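Local atomic coordinates of hypothetical protein TTHA1785 (Thermus thermophilus, PDB entry 2EPG), a protein that probably joins RNA ends in a GTP- and manganese-dependent reaction, as expected of an RtcB-type RNA ligase. Residues Arg154-Ile159 with Arg202-Ile207; Glu162-Leu167 with Asn307-Ala312; Pro269-Glu274 with Ala282-Ser287; Ala342-His347 with Arg351-Arg356. All blocks are in the same frame, centred on the assembly; numbering follows the deposited sequence.

Contact 1. Residues Arg154-Ile159 with Arg202-Ile207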
loop_
_atom_site.group_PDB
_atom_site.type_symbol
_atom_site.label_atom_id
_atom_site.label_comp_id
_atom_site.label_asym_id
_atom_site.label_seq_id
_atom_site.Cartn_x
_atom_site.Cartn_y
_atom_site.Cartn_z
ATOM N N ARG A 154 -21.144 10.829 -13.441
ATOM C CA ARG A 154 -21.756 11.065 -12.147
ATOM C C ARG A 154 -21.478 9.860 -11.247
ATOM O O ARG A 154 -21.286 10.002 -10.045
ATOM C CB ARG A 154 -23.265 11.247 -12.267
ATOM C CG ARG A 154 -23.888 11.676 -10.951
ATOM C CD ARG A 154 -25.376 11.400 -10.907
ATOM N NE ARG A 154 -25.668 9.975 -11.037
ATOM C CZ ARG A 154 -26.891 9.457 -10.982
ATOM N NH1 ARG A 154 -27.064 8.145 -11.115
ATOM N NH2 ARG A 154 -27.943 10.246 -10.788
ATOM N N GLU A 155 -21.457 8.673 -11.841
ATOM C CA GLU A 155 -21.210 7.462 -11.084
ATOM C C GLU A 155 -19.775 7.402 -10.605
ATOM O O GLU A 155 -19.522 7.132 -9.437
ATOM C CB GLU A 155 -21.521 6.226 -11.924
ATOM C CG GLU A 155 -22.990 6.121 -12.284
ATOM C CD GLU A 155 -23.325 4.849 -13.016
ATOM O OE1 GLU A 155 -22.565 4.461 -13.931
ATOM O OE2 GLU A 155 -24.363 4.245 -12.677
ATOM N N LEU A 156 -18.826 7.664 -11.489
ATOM C CA LEU A 156 -17.458 7.589 -11.038
ATOM C C LEU A 156 -17.159 8.736 -10.077
ATOM O O LEU A 156 -16.215 8.670 -9.297
ATOM C CB LEU A 156 -16.507 7.530 -12.231
ATOM C CG LEU A 156 -16.009 8.755 -12.961
ATOM C CD1 LEU A 156 -14.562 9.019 -12.539
ATOM C CD2 LEU A 156 -16.076 8.493 -14.469
ATOM N N LYS A 157 -18.017 9.752 -10.096
ATOM C CA LYS A 157 -17.897 10.911 -9.211
ATOM C C LYS A 157 -18.299 10.440 -7.805
ATOM O O LYS A 157 -17.673 10.790 -6.800
ATOM C CB LYS A 157 -18.858 12.011 -9.667
ATOM C CG LYS A 157 -18.434 13.423 -9.350
ATOM C CD LYS A 157 -17.447 13.966 -10.381
ATOM C CE LYS A 157 -17.305 15.483 -10.246
ATOM N NZ LYS A 157 -16.323 16.070 -11.214
ATOM N N GLU A 158 -19.365 9.657 -7.746
ATOM C CA GLU A 158 -19.822 9.112 -6.480
ATOM C C GLU A 158 -18.762 8.112 -5.981
ATOM O O GLU A 158 -18.499 8.022 -4.781
ATOM C CB GLU A 158 -21.178 8.431 -6.670
ATOM C CG GLU A 158 -22.256 9.415 -7.066
ATOM C CD GLU A 158 -23.610 8.770 -7.243
ATOM O OE1 GLU A 158 -23.667 7.521 -7.288
ATOM O OE2 GLU A 158 -24.611 9.515 -7.348
ATOM N N ILE A 159 -18.141 7.395 -6.911
ATOM C CA ILE A 159 -17.110 6.433 -6.549
ATOM C C ILE A 159 -15.950 7.135 -5.848
ATOM O O ILE A 159 -15.443 6.648 -4.840
ATOM C CB ILE A 159 -16.608 5.651 -7.795
ATOM C CG1 ILE A 159 -17.689 4.649 -8.226
ATOM C CG2 ILE A 159 -15.341 4.874 -7.477
ATOM C CD1 ILE A 159 -17.333 3.833 -9.437
ATOM N N ARG A 202 -8.504 11.247 -17.071
ATOM C CA ARG A 202 -7.349 10.381 -17.267
ATOM C C ARG A 202 -7.481 9.032 -16.568
ATOM O O ARG A 202 -7.005 8.015 -17.079
ATOM C CB ARG A 202 -6.091 11.100 -16.787
ATOM C CG ARG A 202 -4.817 10.303 -16.917
ATOM C CD ARG A 202 -3.626 11.119 -16.432
ATOM N NE ARG A 202 -2.423 10.303 -16.318
ATOM C CZ ARG A 202 -1.295 10.709 -15.745
ATOM N NH1 ARG A 202 -0.249 9.893 -15.682
ATOM N NH2 ARG A 202 -1.212 11.933 -15.236
ATOM N N GLY A 203 -8.129 9.018 -15.408
ATOM C CA GLY A 203 -8.296 7.778 -14.669
ATOM C C GLY A 203 -9.675 7.154 -14.772
ATOM O O GLY A 203 -9.823 5.951 -14.571
ATOM N N ALA A 204 -10.684 7.956 -15.096
ATOM C CA ALA A 204 -12.061 7.467 -15.203
ATOM C C ALA A 204 -12.255 6.216 -16.069
ATOM O O ALA A 204 -12.916 5.267 -15.659
ATOM C CB ALA A 204 -12.973 8.591 -15.704
ATOM N N PRO A 205 -11.703 6.205 -17.289
ATOM C CA PRO A 205 -11.874 5.021 -18.135
ATOM C C PRO A 205 -10.892 3.906 -17.791
ATOM O O PRO A 205 -10.841 2.881 -18.475
ATOM C CB PRO A 205 -11.640 5.572 -19.540
ATOM C CG PRO A 205 -10.578 6.598 -19.307
ATOM C CD PRO A 205 -11.079 7.305 -18.048
ATOM N N GLN A 206 -10.103 4.102 -16.739
ATOM C CA GLN A 206 -9.126 3.090 -16.348
ATOM C C GLN A 206 -9.613 2.216 -15.197
ATOM O O GLN A 206 -8.954 1.238 -14.839
ATOM C CB GLN A 206 -7.800 3.755 -15.964
ATOM C CG GLN A 206 -7.189 4.637 -17.066
ATOM C CD GLN A 206 -5.888 5.319 -16.642
ATOM O OE1 GLN A 206 -5.820 5.991 -15.602
ATOM N NE2 GLN A 206 -4.850 5.158 -17.455
ATOM N N ILE A 207 -10.766 2.551 -14.621
ATOM C CA ILE A 207 -11.277 1.766 -13.503
ATOM C C ILE A 207 -11.426 0.319 -13.925
ATOM O O ILE A 207 -11.926 0.021 -15.011
ATOM C CB ILE A 207 -12.632 2.325 -12.961
ATOM C CG1 ILE A 207 -12.980 1.670 -11.622
ATOM C CG2 ILE A 207 -13.748 2.082 -13.939
ATOM C CD1 ILE A 207 -14.165 2.320 -10.939
#
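Leu156 and Ala204 meet in the first of two apolar contacts that join Arg154-Ile159 to Arg202-Ile207. Both methyls of Leu156 press on the single methyl of Ala204: CD1 lies 3.6 Å from Ala204 CB, and CD2 comes to 3.3 Å of the same Ala204 CB, closer than usual for two carbons. The leucine also has an unusual shape, with CG wedged between its backbone N and carbonyl carbon (chi1 85°), so the exact tightness is doubtful. A small alanine suits this place, because the two backbones approach here to 6.8 Å between Leu156 CA and Ala204 CA. The second apolar contact, one helical turn on, is tip to tip: Ile159 CD1 touches Ile207 CD1 at 3.8 Å, and the extended chains of the two isoleucines span the wider gap.

Polar interactions stay within each segment or lead elsewhere. Arg154 NE and Glu158 OE2 form a long ion pair at 3.9 Å, one helical turn apart, in which charge alone acts. In the other segment, Gln206 N bonds to Gly203 O, while Gln206 OE1 accepts from Gly251 N.

The arrangement is plain apolar packing of helix 153-162 against the segment 202-207, which continues from helix 197-203. Both isoleucines also rest on helix 288-321, Ile159 on Ala306 and Ile207 on Phe303 and Leu310, away from the predicted GMP and manganese sites.

Contact 2. Residues Glu162-Leu167 with Asn307-Ala312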
loop_
_atom_site.group_PDB
_atom_site.type_symbol
_atom_site.label_atom_id
_atom_site.label_comp_id
_atom_site.label_asym_id
_atom_site.label_seq_id
_atom_site.Cartn_x
_atom_site.Cartn_y
_atom_site.Cartn_z
ATOM N N GLU A 162 -17.326 7.787 -2.243
ATOM C CA GLU A 162 -17.743 6.646 -1.439
ATOM C C GLU A 162 -16.778 5.468 -1.368
ATOM O O GLU A 162 -16.846 4.677 -0.433
ATOM C CB GLU A 162 -19.132 6.173 -1.918
ATOM C CG GLU A 162 -19.762 5.047 -1.066
ATOM C CD GLU A 162 -21.185 4.681 -1.501
ATOM O OE1 GLU A 162 -21.664 3.575 -1.148
ATOM O OE2 GLU A 162 -21.829 5.508 -2.180
ATOM N N GLY A 163 -15.890 5.333 -2.347
ATOM C CA GLY A 163 -14.947 4.226 -2.310
ATOM C C GLY A 163 -15.454 2.881 -2.801
ATOM O O GLY A 163 -16.434 2.806 -3.550
ATOM N N ALA A 164 -14.775 1.812 -2.374
ATOM C CA ALA A 164 -15.110 0.454 -2.790
ATOM C C ALA A 164 -16.543 0.062 -2.475
ATOM O O ALA A 164 -17.156 -0.688 -3.229
ATOM C CB ALA A 164 -14.141 -0.553 -2.149
ATOM N N GLY A 165 -17.064 0.559 -1.359
ATOM C CA GLY A 165 -18.429 0.250 -0.971
ATOM C C GLY A 165 -19.474 0.591 -2.026
ATOM O O GLY A 165 -20.481 -0.097 -2.109
ATOM N N TRP A 166 -19.254 1.645 -2.818
ATOM C CA TRP A 166 -20.217 2.034 -3.862
ATOM C C TRP A 166 -20.408 0.865 -4.817
ATOM O O TRP A 166 -21.534 0.507 -5.154
ATOM C CB TRP A 166 -19.709 3.243 -4.668
ATOM C CG TRP A 166 -20.749 3.883 -5.594
ATOM C CD1 TRP A 166 -21.547 4.960 -5.313
ATOM C CD2 TRP A 166 -21.075 3.487 -6.943
ATOM N NE1 TRP A 166 -22.342 5.258 -6.397
ATOM C CE2 TRP A 166 -22.073 4.371 -7.408
ATOM C CE3 TRP A 166 -20.619 2.474 -7.797
ATOM C CZ2 TRP A 166 -22.627 4.272 -8.694
ATOM C CZ3 TRP A 166 -21.168 2.371 -9.077
ATOM C CH2 TRP A 166 -22.166 3.270 -9.512
ATOM N N LEU A 167 -19.295 0.276 -5.247
ATOM C CA LEU A 167 -19.315 -0.854 -6.164
ATOM C C LEU A 167 -19.930 -2.107 -5.544
ATOM O O LEU A 167 -20.677 -2.821 -6.202
ATOM C CB LEU A 167 -17.898 -1.169 -6.636
ATOM C CG LEU A 167 -17.234 -0.188 -7.610
ATOM C CD1 LEU A 167 -15.765 -0.580 -7.812
ATOM C CD2 LEU A 167 -17.972 -0.225 -8.937
ATOM N N ASN A 307 -11.002 0.419 -7.715
ATOM C CA ASN A 307 -10.338 -0.279 -8.799
ATOM C C ASN A 307 -9.980 -1.713 -8.388
ATOM O O ASN A 307 -10.165 -2.658 -9.165
ATOM C CB ASN A 307 -9.068 0.480 -9.206
ATOM C CG ASN A 307 -8.412 -0.123 -10.425
ATOM O OD1 ASN A 307 -9.091 -0.460 -11.389
ATOM N ND2 ASN A 307 -7.090 -0.254 -10.398
ATOM N N ARG A 308 -9.445 -1.876 -7.178
ATOM C CA ARG A 308 -9.079 -3.207 -6.715
ATOM C C ARG A 308 -10.351 -4.020 -6.459
ATOM O O ARG A 308 -10.393 -5.222 -6.724
ATOM C CB ARG A 308 -8.211 -3.120 -5.450
ATOM C CG ARG A 308 -6.803 -2.562 -5.722
ATOM C CD ARG A 308 -5.812 -2.855 -4.586
ATOM N NE ARG A 308 -6.066 -2.097 -3.359
ATOM C CZ ARG A 308 -5.540 -0.909 -3.077
ATOM N NH1 ARG A 308 -5.833 -0.318 -1.933
ATOM N NH2 ARG A 308 -4.723 -0.305 -3.933
ATOM N N GLN A 309 -11.389 -3.364 -5.951
ATOM C CA GLN A 309 -12.638 -4.049 -5.699
ATOM C C GLN A 309 -13.190 -4.591 -7.020
ATOM O O GLN A 309 -13.631 -5.741 -7.078
ATOM C CB GLN A 309 -13.657 -3.096 -5.059
ATOM C CG GLN A 309 -15.043 -3.713 -4.847
ATOM C CD GLN A 309 -15.033 -4.899 -3.861
ATOM O OE1 GLN A 309 -14.419 -4.831 -2.795
ATOM N NE2 GLN A 309 -15.730 -5.969 -4.213
ATOM N N LEU A 310 -13.131 -3.782 -8.082
ATOM C CA LEU A 310 -13.651 -4.202 -9.388
ATOM C C LEU A 310 -12.859 -5.372 -9.924
ATOM O O LEU A 310 -13.419 -6.333 -10.434
ATOM C CB LEU A 310 -13.588 -3.058 -10.422
ATOM C CG LEU A 310 -14.848 -2.752 -11.256
ATOM C CD1 LEU A 310 -14.467 -1.971 -12.524
ATOM C CD2 LEU A 310 -15.585 -4.033 -11.625
ATOM N N ILE A 311 -11.542 -5.285 -9.822
ATOM C CA ILE A 311 -10.693 -6.363 -10.306
ATOM C C ILE A 311 -11.016 -7.656 -9.562
ATOM O O ILE A 311 -11.077 -8.726 -10.162
ATOM C CB ILE A 311 -9.202 -6.000 -10.141
ATOM C CG1 ILE A 311 -8.865 -4.814 -11.060
ATOM C CG2 ILE A 311 -8.314 -7.205 -10.505
ATOM C CD1 ILE A 311 -7.483 -4.223 -10.857
ATOM N N ALA A 312 -11.242 -7.553 -8.259
ATOM C CA ALA A 312 -11.566 -8.732 -7.463
ATOM C C ALA A 312 -12.861 -9.356 -7.976
ATOM O O ALA A 312 -12.988 -10.581 -8.024
ATOM C CB ALA A 312 -11.705 -8.358 -5.986
#
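Gln309 NE2 is gripped by two acceptors, Asp177 OD1 and Tyr172 O, while Gln309 OE1 accepts from Arg112 NH1. The buried amide is thereby held at both ends, and its aliphatic part is left to pack in a helix-helix contact: the short helix 164-169 lies against the long helix 288-321. Glutamine suits this position because CB and CG offer an apolar surface below a polar head. CG stands anti to the backbone N (chi1 176°), which lays Gln309 CG 4.0 Å from Ala164 O; the bend at chi2 then turns the amide off toward its polar partners.

Ala164 provides the close approach. Its CB meets Gln309 CB at 3.9 Å, and Ala164 CA and Gln309 CA are 5.9 Å apart, a spacing that needs a small residue. Just before it, Gly163 takes a positive phi (81°), where a side chain would strike the carbonyl O of Glu162; the glycine lets the chain leave helix 153-162 and enter the next helix at once.

One turn further, the gap is wider and leucines fill it. Leu167 and Leu310 cross at about a right angle, Leu167 CB sits 4.2 Å from Gln309 CG, and Leu167 CD1 rests 4.2 Å from both Leu310 CG and Leu310 N.

Contact 3. Residues Pro269-Glu274 with Ala282-Ser287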
loop_
_atom_site.group_PDB
_atom_site.type_symbol
_atom_site.label_atom_id
_atom_site.label_comp_id
_atom_site.label_asym_id
_atom_site.label_seq_id
_atom_site.Cartn_x
_atom_site.Cartn_y
_atom_site.Cartn_z
ATOM N N PRO A 269 5.777 30.533 -0.786
ATOM C CA PRO A 269 6.302 31.770 -0.197
ATOM C C PRO A 269 5.403 32.239 0.935
ATOM O O PRO A 269 5.849 32.444 2.067
ATOM C CB PRO A 269 6.272 32.751 -1.369
ATOM C CG PRO A 269 6.385 31.871 -2.566
ATOM C CD PRO A 269 5.472 30.746 -2.213
ATOM N N ARG A 270 4.128 32.404 0.602
ATOM C CA ARG A 270 3.119 32.845 1.550
ATOM C C ARG A 270 3.268 32.206 2.923
ATOM O O ARG A 270 3.153 32.885 3.941
ATOM C CB ARG A 270 1.726 32.504 1.031
ATOM C CG ARG A 270 1.470 32.906 -0.395
ATOM C CD ARG A 270 0.055 32.527 -0.800
ATOM N NE ARG A 270 -0.220 32.875 -2.191
ATOM C CZ ARG A 270 -1.393 32.694 -2.790
ATOM N NH1 ARG A 270 -1.549 33.040 -4.062
ATOM N NH2 ARG A 270 -2.410 32.169 -2.116
ATOM N N TYR A 271 3.536 30.902 2.944
ATOM C CA TYR A 271 3.625 30.166 4.198
ATOM C C TYR A 271 4.960 30.124 4.912
ATOM O O TYR A 271 5.024 29.719 6.073
ATOM C CB TYR A 271 3.092 28.748 3.973
ATOM C CG TYR A 271 1.692 28.773 3.424
ATOM C CD1 TYR A 271 1.359 28.094 2.248
ATOM C CD2 TYR A 271 0.709 29.546 4.040
ATOM C CE1 TYR A 271 0.079 28.194 1.700
ATOM C CE2 TYR A 271 -0.566 29.655 3.502
ATOM C CZ TYR A 271 -0.879 28.984 2.335
ATOM O OH TYR A 271 -2.151 29.128 1.808
ATOM N N GLY A 272 6.020 30.542 4.231
ATOM C CA GLY A 272 7.330 30.549 4.859
ATOM C C GLY A 272 7.897 29.180 5.207
ATOM O O GLY A 272 8.632 29.032 6.186
ATOM N N ILE A 273 7.556 28.173 4.408
ATOM C CA ILE A 273 8.052 26.819 4.635
ATOM C C ILE A 273 9.364 26.648 3.866
ATOM O O ILE A 273 9.376 26.655 2.636
ATOM C CB ILE A 273 7.032 25.771 4.142
ATOM C CG1 ILE A 273 5.703 25.940 4.888
ATOM C CG2 ILE A 273 7.575 24.370 4.361
ATOM C CD1 ILE A 273 4.548 25.159 4.276
ATOM N N GLU A 274 10.467 26.510 4.594
ATOM C CA GLU A 274 11.777 26.338 3.974
ATOM C C GLU A 274 11.995 24.892 3.524
ATOM O O GLU A 274 11.905 23.963 4.327
ATOM C CB GLU A 274 12.874 26.748 4.958
ATOM C CG GLU A 274 14.280 26.428 4.487
ATOM C CD GLU A 274 15.341 26.902 5.469
ATOM O OE1 GLU A 274 15.408 28.130 5.721
ATOM O OE2 GLU A 274 16.100 26.051 5.985
ATOM N N ALA A 282 5.673 21.184 0.197
ATOM C CA ALA A 282 4.583 20.936 1.147
ATOM C C ALA A 282 3.787 22.203 1.455
ATOM O O ALA A 282 4.237 23.300 1.166
ATOM C CB ALA A 282 5.152 20.368 2.450
ATOM N N ALA A 283 2.618 22.035 2.067
ATOM C CA ALA A 283 1.769 23.156 2.433
ATOM C C ALA A 283 1.150 22.847 3.788
ATOM O O ALA A 283 1.007 21.682 4.168
ATOM C CB ALA A 283 0.650 23.357 1.378
ATOM N N PRO A 284 0.789 23.889 4.546
ATOM C CA PRO A 284 0.187 23.641 5.851
ATOM C C PRO A 284 -1.066 22.810 5.676
ATOM O O PRO A 284 -1.875 23.064 4.776
ATOM C CB PRO A 284 -0.132 25.045 6.361
ATOM C CG PRO A 284 0.939 25.884 5.723
ATOM C CD PRO A 284 0.998 25.334 4.324
ATOM N N ILE A 285 -1.207 21.805 6.529
ATOM C CA ILE A 285 -2.370 20.938 6.519
ATOM C C ILE A 285 -3.629 21.806 6.634
ATOM O O ILE A 285 -4.623 21.560 5.957
ATOM C CB ILE A 285 -2.294 19.942 7.711
ATOM C CG1 ILE A 285 -1.247 18.862 7.423
ATOM C CG2 ILE A 285 -3.654 19.314 7.976
ATOM C CD1 ILE A 285 -0.747 18.177 8.656
ATOM N N LYS A 286 -3.573 22.852 7.456
ATOM C CA LYS A 286 -4.742 23.722 7.638
ATOM C C LYS A 286 -4.953 24.852 6.622
ATOM O O LYS A 286 -5.871 25.653 6.779
ATOM C CB LYS A 286 -4.734 24.332 9.033
ATOM C CG LYS A 286 -5.073 23.364 10.154
ATOM C CD LYS A 286 -5.003 24.119 11.476
ATOM C CE LYS A 286 -5.395 23.270 12.653
ATOM N NZ LYS A 286 -5.279 24.085 13.897
ATOM N N SER A 287 -4.107 24.921 5.599
ATOM C CA SER A 287 -4.206 25.942 4.561
ATOM C C SER A 287 -5.162 25.477 3.469
ATOM O O SER A 287 -5.404 24.277 3.324
ATOM C CB SER A 287 -2.840 26.150 3.905
ATOM O OG SER A 287 -2.521 25.014 3.086
#
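Tyr271 lays one face of its ring over the pyrrolidine ring of Pro284. The contact is a CH-pi interaction: Pro284 CD sits 3.9 Å from the ring centroid of Tyr271, 28° off the normal, displaced toward the CG-CD1 bond, with Pro284 CD 3.5 Å from Tyr271 CD1. Proline is well suited to this, since its CD is bonded to the amide nitrogen and its hydrogens are somewhat polarised. Farther along the ring, Tyr271 OH passes 3.7 Å from Ser287 CB; the hydroxyl itself bonds to Glu289 OE2.

Ile273 supports the proline from another direction. With CG1 beside the backbone N (chi1 -60°), its CD1 reaches 3.6 Å from Pro284 CD and also 3.6 Å from Ala282 O. Gly272, between the two, has positive phi, which a residue without a side chain adopts easily, and it turns the chain so that both neighbours can face the same proline.

Pro284 O receives two bonds, from Ser287 N at 3.0 Å and from Ser287 OG at 2.7 Å, the latter in the carbonyl plane on a lone pair. The first closes a type I turn from Pro284 to Ser287; the second adds a side-chain bond to the same oxygen, while Ser287 OG also meets Gly290 N. Two helix-end motifs are thus packed together: a Schellman motif ending helix 268-271 and a serine N-cap starting helix 288-321.

Contact 4. Residues Ala342-His347 with Arg351-Arg356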
loop_
_atom_site.group_PDB
_atom_site.type_symbol
_atom_site.label_atom_id
_atom_site.label_comp_id
_atom_site.label_asym_id
_atom_site.label_seq_id
_atom_site.Cartn_x
_atom_site.Cartn_y
_atom_site.Cartn_z
ATOM N N ALA A 342 -1.572 9.145 2.877
ATOM C CA ALA A 342 -1.433 9.984 4.063
ATOM C C ALA A 342 -2.810 9.874 4.695
ATOM O O ALA A 342 -3.826 10.020 4.014
ATOM C CB ALA A 342 -1.129 11.424 3.696
ATOM N N LYS A 343 -2.848 9.600 5.991
ATOM C CA LYS A 343 -4.115 9.426 6.675
ATOM C C LYS A 343 -4.088 10.049 8.044
ATOM O O LYS A 343 -3.038 10.077 8.700
ATOM C CB LYS A 343 -4.411 7.937 6.836
ATOM C CG LYS A 343 -4.255 7.150 5.543
ATOM C CD LYS A 343 -4.851 5.786 5.679
ATOM C CE LYS A 343 -6.339 5.863 5.953
ATOM N NZ LYS A 343 -6.771 4.518 6.399
ATOM N N PHE A 344 -5.236 10.551 8.480
ATOM C CA PHE A 344 -5.308 11.123 9.809
ATOM C C PHE A 344 -5.536 9.956 10.760
ATOM O O PHE A 344 -6.469 9.180 10.590
ATOM C CB PHE A 344 -6.451 12.132 9.923
ATOM C CG PHE A 344 -6.140 13.463 9.283
ATOM C CD1 PHE A 344 -6.537 13.734 7.976
ATOM C CD2 PHE A 344 -5.433 14.435 9.986
ATOM C CE1 PHE A 344 -6.230 14.970 7.381
ATOM C CE2 PHE A 344 -5.124 15.662 9.406
ATOM C CZ PHE A 344 -5.524 15.934 8.102
ATOM N N GLU A 345 -4.681 9.842 11.769
ATOM C CA GLU A 345 -4.777 8.750 12.729
ATOM C C GLU A 345 -4.483 9.237 14.149
ATOM O O GLU A 345 -3.926 10.319 14.343
ATOM C CB GLU A 345 -3.780 7.650 12.350
ATOM C CG GLU A 345 -4.008 7.032 10.978
ATOM C CD GLU A 345 -2.934 6.021 10.589
ATOM O OE1 GLU A 345 -1.926 5.854 11.334
ATOM O OE2 GLU A 345 -3.100 5.392 9.521
ATOM N N GLU A 346 -4.884 8.435 15.131
ATOM C CA GLU A 346 -4.653 8.736 16.538
ATOM C C GLU A 346 -3.348 8.089 16.966
ATOM O O GLU A 346 -3.218 6.869 16.910
ATOM C CB GLU A 346 -5.765 8.162 17.413
ATOM C CG GLU A 346 -7.127 8.788 17.206
ATOM C CD GLU A 346 -7.164 10.242 17.635
ATOM O OE1 GLU A 346 -7.642 11.073 16.822
ATOM O OE2 GLU A 346 -6.720 10.544 18.777
ATOM N N HIS A 347 -2.396 8.923 17.384
ATOM C CA HIS A 347 -1.076 8.496 17.866
ATOM C C HIS A 347 -0.678 9.494 18.954
ATOM O O HIS A 347 -0.852 10.703 18.787
ATOM C CB HIS A 347 -0.032 8.539 16.748
ATOM C CG HIS A 347 -0.296 7.585 15.627
ATOM N ND1 HIS A 347 -0.090 6.223 15.737
ATOM C CD2 HIS A 347 -0.744 7.797 14.366
ATOM C CE1 HIS A 347 -0.397 5.642 14.592
ATOM N NE2 HIS A 347 -0.796 6.575 13.743
ATOM N N ARG A 351 -4.532 13.634 17.130
ATOM C CA ARG A 351 -4.863 13.356 15.745
ATOM C C ARG A 351 -3.693 13.883 14.926
ATOM O O ARG A 351 -3.349 15.062 15.010
ATOM C CB ARG A 351 -6.149 14.081 15.361
ATOM C CG ARG A 351 -6.488 14.060 13.871
ATOM C CD ARG A 351 -7.855 14.719 13.666
ATOM N NE ARG A 351 -7.950 15.477 12.425
ATOM C CZ ARG A 351 -8.545 15.038 11.326
ATOM N NH1 ARG A 351 -8.577 15.806 10.244
ATOM N NH2 ARG A 351 -9.112 13.833 11.312
ATOM N N VAL A 352 -3.054 13.010 14.158
ATOM C CA VAL A 352 -1.934 13.445 13.342
ATOM C C VAL A 352 -2.116 12.914 11.940
ATOM O O VAL A 352 -2.886 11.989 11.726
ATOM C CB VAL A 352 -0.578 12.955 13.916
ATOM C CG1 VAL A 352 -0.339 13.569 15.284
ATOM C CG2 VAL A 352 -0.562 11.440 14.004
ATOM N N LEU A 353 -1.436 13.528 10.981
ATOM C CA LEU A 353 -1.507 13.092 9.599
ATOM C C LEU A 353 -0.253 12.259 9.324
ATOM O O LEU A 353 0.864 12.777 9.391
ATOM C CB LEU A 353 -1.540 14.296 8.656
ATOM C CG LEU A 353 -1.509 13.930 7.169
ATOM C CD1 LEU A 353 -2.820 13.263 6.793
ATOM C CD2 LEU A 353 -1.269 15.193 6.330
ATOM N N VAL A 354 -0.439 10.987 8.989
ATOM C CA VAL A 354 0.692 10.101 8.733
ATOM C C VAL A 354 0.941 9.847 7.251
ATOM O O VAL A 354 0.093 9.257 6.571
ATOM C CB VAL A 354 0.488 8.732 9.426
ATOM C CG1 VAL A 354 1.748 7.857 9.260
ATOM C CG2 VAL A 354 0.162 8.948 10.898
ATOM N N HIS A 355 2.109 10.292 6.769
ATOM C CA HIS A 355 2.510 10.109 5.381
ATOM C C HIS A 355 3.236 8.767 5.318
ATOM O O HIS A 355 4.157 8.495 6.113
ATOM C CB HIS A 355 3.509 11.185 4.911
ATOM C CG HIS A 355 2.940 12.566 4.780
ATOM N ND1 HIS A 355 2.658 13.367 5.867
ATOM C CD2 HIS A 355 2.654 13.305 3.680
ATOM C CE1 HIS A 355 2.229 14.545 5.440
ATOM N NE2 HIS A 355 2.218 14.533 4.118
ATOM N N ARG A 356 2.830 7.939 4.369
ATOM C CA ARG A 356 3.447 6.640 4.186
ATOM C C ARG A 356 3.650 6.456 2.705
ATOM O O ARG A 356 2.683 6.383 1.955
ATOM C CB ARG A 356 2.547 5.505 4.719
ATOM C CG ARG A 356 2.309 5.498 6.246
ATOM C CD ARG A 356 1.731 4.145 6.721
ATOM N NE ARG A 356 1.490 4.097 8.162
ATOM C CZ ARG A 356 0.367 4.501 8.757
ATOM N NH1 ARG A 356 0.251 4.422 10.075
ATOM N NH2 ARG A 356 -0.646 4.985 8.043
#
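Arg351 can be followed along Phe344, its diagonal neighbour across a beta hairpin. Arg351 CB lies 3.7 Å from Glu346 OE1, and Arg351 CG then comes to 4.0 Å of Phe344 CD2. The chain runs extended as far as CD, with CG anti to the backbone N (chi1 170°), and bends at chi3; NE and CZ follow over Phe344 CD2, NH2 settles near Phe344 CB, and NH1 lies over the centre of the ring. Guanidinium and ring are almost parallel, planes 2° apart and centres 3.8 Å apart, a stacked cation-pi pair. Leu353 CD1 covers the opposite face of Phe344, so the phenylalanine is sandwiched between a charge and a methyl.

The backbones form paired bonds at Lys343 with Val354 and at Glu345 with Val352. On the face that carries Glu345, Val352 and Val354, Arg356 approaches end-on: NH1 donates to Glu345 OE1 and NH2 to Glu345 OE2, each at 2.9 Å. The first uses the syn lone pair of OE1, whereas His347 NE2 takes the anti lone pair of the same oxygen at 2.8 Å. Arg356 NE also bonds to Ser407 OG and NH1 to Phe405 O.

Three donors from two residues hold this buried carboxylate, which would probably keep Glu345 ionised and hold Arg356 in place, its side chain about 7 Å from that of Asn340 and about 8 Å from that of His339, both predicted to bind GMP and His339 manganese as well.

How the contacts relate
From the N terminus, Arg154-Ile159 comes first and pairs with Arg202-Ile207, closing contact 1. Contact 2 opens inside that loop, at Glu162-Leu167, and closes beyond it at Asn307-Ala312, so the two cross; they also touch, Glu158 OE1 lying 2.8 Å from Trp166 NE1 in a probable hydrogen bond. Contact 3, a short local loop, nests inside contact 2, although their centres are about 34 Å apart: helix 288-321 starts just after contact 3 and carries the chain to contact 2. Contact 4 follows in series as a hairpin, and Ile285 of contact 3 packs on its Phe344 and Leu353. Helix 288-321 thus runs from the turn of contact 3 to the short helices of contacts 1 and 2.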